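PppA (Pseudomonas aeruginosa, PDB 6JKV) probably acts as a manganese-dependent serine/threonine phosphatase of the PP2C family and is a key regulatory component of type VI secretion. Local coordinates at residues Ala86-Leu100 against Leu123-Leu136. Residues are numbered along the deposited sequence; the frame is centred on the assembly and turned at random.
Sequences ASSLPAYVGALRTGL and LVLLAARGNQASCL
Ala86 O is gripped by two nitrogens of Arg129, which meets it side-on: NH2 lies 2.8 Å from that oxygen, and NE donates to it at a longer, more bent bond. The third nitrogen, NH1, turns back to Ala128 O, at 2.9 Å, and also reaches Ala54 O; arginine suits the place because all three nitrogens carry N-H groups for carbonyls while its flat cation can cover a ring. A bend at chi2 (-69°) folds it over Tyr92, where NH2 sits 3.2 Å above the ring plane, near CD2, in an off-centre cation-pi contact with the planes 35° apart; Leu96 CD1 lies over the opposite face, toward the rim. In the PP2C beta-sandwich, helix 89-114 packs outside one sheet, here across the hairpin of strands 120-129 and 132-138; the axes of helix 89-100 and strand 123-129 run nearly antiparallel (155°). Forked Leu89 serves both strands, CD1 on the small Ala127 CB, which also receives Leu96 CD1, and CD2 3.5 Å from Gln132 O. Val93 sets CG2 against Ser134 CB. Arg97 is long enough to offer Leu136 CD2 one guanidinium face, the methyl 3.5 Å above its plane and offset toward the rim, while NH2 forms a salt bridge with Glu198. Leu100 and Leu123 meet tip to tip, CD2 to CD1 at a tight 3.5 Å, and Leu80 of helix 69-82 touches both.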
ATOM      1  N   ALA A  86      19.348  -5.076   2.633  1.00 24.48           N
ATOM      2  CA  ALA A  86      20.496  -4.305   3.167  1.00 24.29           C
ATOM      3  C   ALA A  86      20.190  -3.916   4.618  1.00 24.68           C
ATOM      4  O   ALA A  86      19.023  -3.571   4.912  1.00 25.48           O
ATOM      5  CB  ALA A  86      20.771  -3.091   2.315  1.00 23.71           C
ATOM      6  N   SER A  87      21.193  -3.988   5.494  1.00 25.26           N
ATOM      7  CA  SER A  87      21.024  -3.786   6.955  1.00 25.15           C
ATOM      8  C   SER A  87      20.698  -2.314   7.231  1.00 25.22           C
ATOM      9  O   SER A  87      19.910  -2.049   8.153  1.00 23.15           O
ATOM     10  CB  SER A  87      22.239  -4.236   7.715  1.00 26.40           C
ATOM     11  OG  SER A  87      23.368  -3.470   7.338  1.00 29.40           O
ATOM     12  N   SER A  88      21.294  -1.401   6.452  1.00 25.27           N
ATOM     13  CA  SER A  88      21.066   0.063   6.546  1.00 23.93           C
ATOM     14  C   SER A  88      19.735   0.421   5.888  1.00 22.50           C
ATOM     15  O   SER A  88      19.584   0.185   4.672  1.00 23.99           O
ATOM     16  CB  SER A  88      22.185   0.839   5.920  1.00 24.79           C
ATOM     17  OG  SER A  88      21.782   2.169   5.633  1.00 23.86           O
ATOM     18  N   LEU A  89      18.819   1.001   6.656  1.00 20.81           N
ATOM     19  CA  LEU A  89      17.484   1.384   6.145  1.00 19.85           C
ATOM     20  C   LEU A  89      17.612   2.411   5.018  1.00 20.15           C
ATOM     21  O   LEU A  89      16.963   2.250   3.992  1.00 20.05           O
ATOM     22  CB  LEU A  89      16.608   1.897   7.290  1.00 19.74           C
ATOM     23  CG  LEU A  89      15.202   2.342   6.881  1.00 19.43           C
ATOM     24  CD1 LEU A  89      14.459   1.257   6.113  1.00 18.75           C
ATOM     25  CD2 LEU A  89      14.394   2.745   8.098  1.00 19.84           C
ATOM     26  N   PRO A  90      18.401   3.502   5.125  1.00 20.86           N
ATOM     27  CA  PRO A  90      18.479   4.460   4.017  1.00 20.97           C
ATOM     28  C   PRO A  90      18.979   3.848   2.702  1.00 20.56           C
ATOM     29  O   PRO A  90      18.474   4.219   1.663  1.00 20.07           O
ATOM     30  CB  PRO A  90      19.448   5.541   4.513  1.00 21.94           C
ATOM     31  CG  PRO A  90      19.372   5.432   6.021  1.00 22.48           C
ATOM     32  CD  PRO A  90      19.162   3.956   6.301  1.00 21.87           C
ATOM     33  N   ALA A  91      19.952   2.940   2.764  1.00 21.70           N
ATOM     34  CA  ALA A  91      20.473   2.252   1.560  1.00 22.25           C
ATOM     35  C   ALA A  91      19.378   1.354   0.986  1.00 21.12           C
ATOM     36  O   ALA A  91      19.207   1.346  -0.243  1.00 20.65           O
ATOM     37  CB  ALA A  91      21.723   1.466   1.871  1.00 23.70           C
ATOM     38  N   TYR A  92      18.670   0.630   1.854  1.00 20.62           N
ATOM     39  CA  TYR A  92      17.536  -0.239   1.464  1.00 19.57           C
ATOM     40  C   TYR A  92      16.493   0.608   0.732  1.00 18.59           C
ATOM     41  O   TYR A  92      16.067   0.223  -0.361  1.00 17.83           O
ATOM     42  CB  TYR A  92      16.958  -0.964   2.680  1.00 18.86           C
ATOM     43  CG  TYR A  92      15.983  -2.062   2.343  1.00 18.37           C
ATOM     44  CD1 TYR A  92      16.228  -2.958   1.310  1.00 19.12           C
ATOM     45  CD2 TYR A  92      14.828  -2.236   3.084  1.00 17.72           C
ATOM     46  CE1 TYR A  92      15.341  -3.979   1.009  1.00 18.08           C
ATOM     47  CE2 TYR A  92      13.928  -3.247   2.792  1.00 16.54           C
ATOM     48  CZ  TYR A  92      14.188  -4.126   1.759  1.00 17.17           C
ATOM     49  OH  TYR A  92      13.310  -5.127   1.488  1.00 17.19           O
ATOM     50  N   VAL A  93      16.150   1.766   1.300  1.00 19.14           N
ATOM     51  CA  VAL A  93      15.120   2.682   0.731  1.00 18.73           C
ATOM     52  C   VAL A  93      15.583   3.170  -0.643  1.00 18.35           C
ATOM     53  O   VAL A  93      14.736   3.196  -1.559  1.00 18.88           O
ATOM     54  CB  VAL A  93      14.809   3.848   1.687  1.00 18.96           C
ATOM     55  CG1 VAL A  93      14.061   4.969   0.990  1.00 19.23           C
ATOM     56  CG2 VAL A  93      14.043   3.353   2.903  1.00 18.77           C
ATOM     57  N   GLY A  94      16.865   3.531  -0.786  1.00 18.86           N
ATOM     58  CA  GLY A  94      17.454   3.875  -2.091  1.00 20.65           C
ATOM     59  C   GLY A  94      17.261   2.761  -3.109  1.00 20.62           C
ATOM     60  O   GLY A  94      16.874   3.060  -4.260  1.00 20.89           O
ATOM     61  N   ALA A  95      17.497   1.511  -2.699  1.00 20.78           N
ATOM     62  CA  ALA A  95      17.366   0.324  -3.575  1.00 21.36           C
ATOM     63  C   ALA A  95      15.896   0.124  -3.956  1.00 20.26           C
ATOM     64  O   ALA A  95      15.642  -0.226  -5.122  1.00 21.10           O
ATOM     65  CB  ALA A  95      17.934  -0.907  -2.906  1.00 22.53           C
ATOM     66  N   LEU A  96      14.968   0.343  -3.013  1.00 18.93           N
ATOM     67  CA  LEU A  96      13.512   0.230  -3.284  1.00 18.77           C
ATOM     68  C   LEU A  96      13.111   1.263  -4.338  1.00 19.16           C
ATOM     69  O   LEU A  96      12.384   0.888  -5.286  1.00 18.74           O
ATOM     70  CB  LEU A  96      12.713   0.429  -1.995  1.00 18.59           C
ATOM     71  CG  LEU A  96      12.917  -0.631  -0.913  1.00 18.24           C
ATOM     72  CD1 LEU A  96      12.401  -0.124   0.418  1.00 18.03           C
ATOM     73  CD2 LEU A  96      12.231  -1.936  -1.285  1.00 18.48           C
ATOM     74  N   ARG A  97      13.565   2.506  -4.170  1.00 19.67           N
ATOM     75  CA  ARG A  97      13.289   3.610  -5.126  1.00 20.21           C
ATOM     76  C   ARG A  97      13.752   3.208  -6.528  1.00 21.48           C
ATOM     77  O   ARG A  97      12.981   3.415  -7.494  1.00 21.02           O
ATOM     78  CB  ARG A  97      13.987   4.906  -4.710  1.00 20.56           C
ATOM     79  CG  ARG A  97      13.307   5.622  -3.556  1.00 20.27           C
ATOM     80  CD  ARG A  97      14.077   6.859  -3.161  1.00 20.11           C
ATOM     81  NE  ARG A  97      13.347   7.734  -2.255  1.00 19.60           N
ATOM     82  CZ  ARG A  97      12.508   8.697  -2.628  1.00 20.16           C
ATOM     83  NH1 ARG A  97      12.248   8.911  -3.911  1.00 21.38           N
ATOM     84  NH2 ARG A  97      11.932   9.456  -1.710  1.00 19.11           N
ATOM     85  N   THR A  98      14.959   2.653  -6.638  1.00 22.04           N
ATOM     86  CA  THR A  98      15.564   2.288  -7.941  1.00 23.35           C
ATOM     87  C   THR A  98      14.745   1.165  -8.570  1.00 23.48           C
ATOM     88  O   THR A  98      14.482   1.232  -9.794  1.00 26.70           O
ATOM     89  CB  THR A  98      17.036   1.884  -7.806  1.00 23.87           C
ATOM     90  OG1 THR A  98      17.772   3.012  -7.336  1.00 22.77           O
ATOM     91  CG2 THR A  98      17.621   1.424  -9.123  1.00 24.82           C
ATOM     92  N   GLY A  99      14.372   0.165  -7.767  1.00 22.08           N
ATOM     93  CA  GLY A  99      13.531  -0.953  -8.223  1.00 22.28           C
ATOM     94  C   GLY A  99      12.214  -0.453  -8.783  1.00 21.56           C
ATOM     95  O   GLY A  99      11.774  -0.970  -9.820  1.00 21.47           O
ATOM     96  N   LEU A 100      11.607   0.528  -8.118  1.00 20.35           N
ATOM     97  CA  LEU A 100      10.310   1.097  -8.550  1.00 20.13           C
ATOM     98  C   LEU A 100      10.495   1.895  -9.848  1.00 21.11           C
ATOM     99  O   LEU A 100       9.617   1.789 -10.741  1.00 22.33           O
ATOM    100  CB  LEU A 100       9.724   1.941  -7.417  1.00 19.76           C
ATOM    101  CG  LEU A 100       9.206   1.118  -6.234  1.00 18.76           C
ATOM    102  CD1 LEU A 100       8.685   2.022  -5.133  1.00 17.84           C
ATOM    103  CD2 LEU A 100       8.122   0.155  -6.691  1.00 18.46           C
ATOM    104  N   LEU A 123       1.206   2.300  -5.364  1.00 16.66           N
ATOM    105  CA  LEU A 123       2.102   1.595  -4.435  1.00 17.03           C
ATOM    106  C   LEU A 123       2.068   2.286  -3.085  1.00 16.06           C
ATOM    107  O   LEU A 123       2.059   3.511  -3.058  1.00 17.34           O
ATOM    108  CB  LEU A 123       3.525   1.576  -4.992  1.00 17.74           C
ATOM    109  CG  LEU A 123       4.535   0.981  -4.018  1.00 17.80           C
ATOM    110  CD1 LEU A 123       5.315  -0.144  -4.664  1.00 20.19           C
ATOM    111  CD2 LEU A 123       5.453   2.051  -3.458  1.00 18.28           C
ATOM    112  N   VAL A 124       2.065   1.494  -2.019  1.00 15.89           N
ATOM    113  CA  VAL A 124       2.409   1.957  -0.650  1.00 16.07           C
ATOM    114  C   VAL A 124       3.265   0.860  -0.025  1.00 15.39           C
ATOM    115  O   VAL A 124       2.860  -0.316  -0.066  1.00 15.70           O
ATOM    116  CB  VAL A 124       1.158   2.291   0.187  1.00 16.10           C
ATOM    117  CG1 VAL A 124       0.190   1.129   0.281  1.00 15.73           C
ATOM    118  CG2 VAL A 124       1.537   2.774   1.574  1.00 16.51           C
ATOM    119  N   LEU A 125       4.435   1.223   0.480  1.00 14.42           N
ATOM    120  CA  LEU A 125       5.319   0.263   1.170  1.00 14.74           C
ATOM    121  C   LEU A 125       5.743   0.874   2.501  1.00 15.11           C
ATOM    122  O   LEU A 125       5.703   2.107   2.650  1.00 14.21           O
ATOM    123  CB  LEU A 125       6.501  -0.145   0.278  1.00 14.58           C
ATOM    124  CG  LEU A 125       7.634   0.857   0.068  1.00 16.13           C
ATOM    125  CD1 LEU A 125       8.702   0.734   1.146  1.00 16.75           C
ATOM    126  CD2 LEU A 125       8.266   0.652  -1.304  1.00 17.10           C
ATOM    127  N   LEU A 126       6.052  -0.006   3.447  1.00 15.25           N
ATOM    128  CA  LEU A 126       6.744   0.335   4.707  1.00 15.34           C
ATOM    129  C   LEU A 126       7.960  -0.582   4.819  1.00 15.31           C
ATOM    130  O   LEU A 126       7.807  -1.797   4.645  1.00 16.14           O
ATOM    131  CB  LEU A 126       5.778   0.165   5.881  1.00 14.99           C
ATOM    132  CG  LEU A 126       6.402   0.256   7.271  1.00 15.45           C
ATOM    133  CD1 LEU A 126       6.654   1.708   7.640  1.00 14.83           C
ATOM    134  CD2 LEU A 126       5.524  -0.429   8.309  1.00 15.18           C
ATOM    135  N   ALA A 127       9.130  -0.005   5.059  1.00 15.37           N
ATOM    136  CA  ALA A 127      10.376  -0.747   5.325  1.00 16.32           C
ATOM    137  C   ALA A 127      10.869  -0.347   6.711  1.00 16.73           C
ATOM    138  O   ALA A 127      10.875   0.863   7.006  1.00 16.88           O
ATOM    139  CB  ALA A 127      11.400  -0.448   4.266  1.00 17.11           C
ATOM    140  N   ALA A 128      11.229  -1.327   7.532  1.00 16.10           N
ATOM    141  CA  ALA A 128      11.602  -1.108   8.941  1.00 16.63           C
ATOM    142  C   ALA A 128      12.954  -1.756   9.215  1.00 16.91           C
ATOM    143  O   ALA A 128      13.222  -2.850   8.685  1.00 15.89           O
ATOM    144  CB  ALA A 128      10.534  -1.642   9.867  1.00 16.20           C
ATOM    145  N   ARG A 129      13.771  -1.062  10.004  1.00 18.58           N
ATOM    146  CA  ARG A 129      15.030  -1.577  10.594  1.00 19.56           C
ATOM    147  C   ARG A 129      15.111  -1.078  12.039  1.00 20.39           C
ATOM    148  O   ARG A 129      15.303   0.127  12.243  1.00 19.83           O
ATOM    149  CB  ARG A 129      16.246  -1.104   9.796  1.00 20.03           C
ATOM    150  CG  ARG A 129      16.315  -1.647   8.375  1.00 20.54           C
ATOM    151  CD  ARG A 129      16.603  -3.132   8.362  1.00 21.89           C
ATOM    152  NE  ARG A 129      16.899  -3.596   7.013  1.00 24.20           N
ATOM    153  CZ  ARG A 129      15.996  -3.990   6.117  1.00 23.41           C
ATOM    154  NH1 ARG A 129      14.707  -3.989   6.426  1.00 21.58           N
ATOM    155  NH2 ARG A 129      16.395  -4.383   4.910  1.00 24.20           N
ATOM    156  N   GLY A 130      14.940  -1.979  13.002  1.00 21.55           N
ATOM    157  CA  GLY A 130      14.926  -1.628  14.432  1.00 22.12           C
ATOM    158  C   GLY A 130      13.894  -0.552  14.735  1.00 21.28           C
ATOM    159  O   GLY A 130      12.686  -0.769  14.457  1.00 21.40           O
ATOM    160  N   ASN A 131      14.362   0.596  15.231  1.00 21.06           N
ATOM    161  CA  ASN A 131      13.511   1.715  15.716  1.00 21.78           C
ATOM    162  C   ASN A 131      13.178   2.706  14.601  1.00 21.46           C
ATOM    163  O   ASN A 131      12.516   3.708  14.905  1.00 21.52           O
ATOM    164  CB  ASN A 131      14.179   2.477  16.862  1.00 23.36           C
ATOM    165  CG  ASN A 131      14.454   1.575  18.044  1.00 23.93           C
ATOM    166  OD1 ASN A 131      13.794   0.556  18.199  1.00 25.71           O
ATOM    167  ND2 ASN A 131      15.434   1.912  18.865  1.00 25.16           N
ATOM    168  N   GLN A 132      13.634   2.476  13.372  1.00 21.40           N
ATOM    169  CA  GLN A 132      13.362   3.420  12.264  1.00 21.16           C
ATOM    170  C   GLN A 132      12.601   2.691  11.165  1.00 20.25           C
ATOM    171  O   GLN A 132      12.842   1.482  10.939  1.00 20.87           O
ATOM    172  CB  GLN A 132      14.634   4.072  11.726  1.00 22.97           C
ATOM    173  CG  GLN A 132      15.876   3.208  11.843  1.00 24.55           C
ATOM    174  CD  GLN A 132      17.128   4.031  11.670  1.00 25.81           C
ATOM    175  OE1 GLN A 132      17.284   5.077  12.306  1.00 28.27           O
ATOM    176  NE2 GLN A 132      18.012   3.575  10.790  1.00 24.70           N
ATOM    177  N   ALA A 133      11.698   3.417  10.520  1.00 18.54           N
ATOM    178  CA  ALA A 133      10.945   2.915   9.362  1.00 18.06           C
ATOM    179  C   ALA A 133      10.805   4.031   8.338  1.00 17.43           C
ATOM    180  O   ALA A 133      10.979   5.204   8.696  1.00 18.23           O
ATOM    181  CB  ALA A 133       9.607   2.368   9.795  1.00 17.37           C
ATOM    182  N   SER A 134      10.567   3.643   7.092  1.00 16.73           N
ATOM    183  CA  SER A 134      10.319   4.561   5.961  1.00 16.72           C
ATOM    184  C   SER A 134       9.074   4.088   5.223  1.00 16.48           C
ATOM    185  O   SER A 134       8.915   2.871   5.042  1.00 16.30           O
ATOM    186  CB  SER A 134      11.509   4.636   5.047  1.00 16.78           C
ATOM    187  OG  SER A 134      12.643   5.143   5.728  1.00 16.60           O
ATOM    188  N   CYS A 135       8.225   5.028   4.825  1.00 15.78           N
ATOM    189  CA  CYS A 135       7.075   4.776   3.935  1.00 15.85           C
ATOM    190  C   CYS A 135       7.370   5.431   2.589  1.00 16.38           C
ATOM    191  O   CYS A 135       7.715   6.627   2.560  1.00 16.62           O
ATOM    192  CB  CYS A 135       5.784   5.315   4.534  1.00 16.17           C
ATOM    193  SG  CYS A 135       4.381   5.292   3.389  1.00 17.56           S
ATOM    194  N   LEU A 136       7.266   4.653   1.516  1.00 16.30           N
ATOM    195  CA  LEU A 136       7.274   5.174   0.130  1.00 17.00           C
ATOM    196  C   LEU A 136       5.898   4.899  -0.468  1.00 16.79           C
ATOM    197  O   LEU A 136       5.375   3.788  -0.281  1.00 16.52           O
ATOM    198  CB  LEU A 136       8.365   4.483  -0.687  1.00 17.35           C
ATOM    199  CG  LEU A 136       9.803   4.834  -0.323  1.00 18.54           C
ATOM    200  CD1 LEU A 136      10.773   3.818  -0.915  1.00 19.87           C
ATOM    201  CD2 LEU A 136      10.152   6.243  -0.774  1.00 19.33           C
TER
HETATM  202  O   HOH W   1      19.375   1.355   9.796  1.00 29.76           O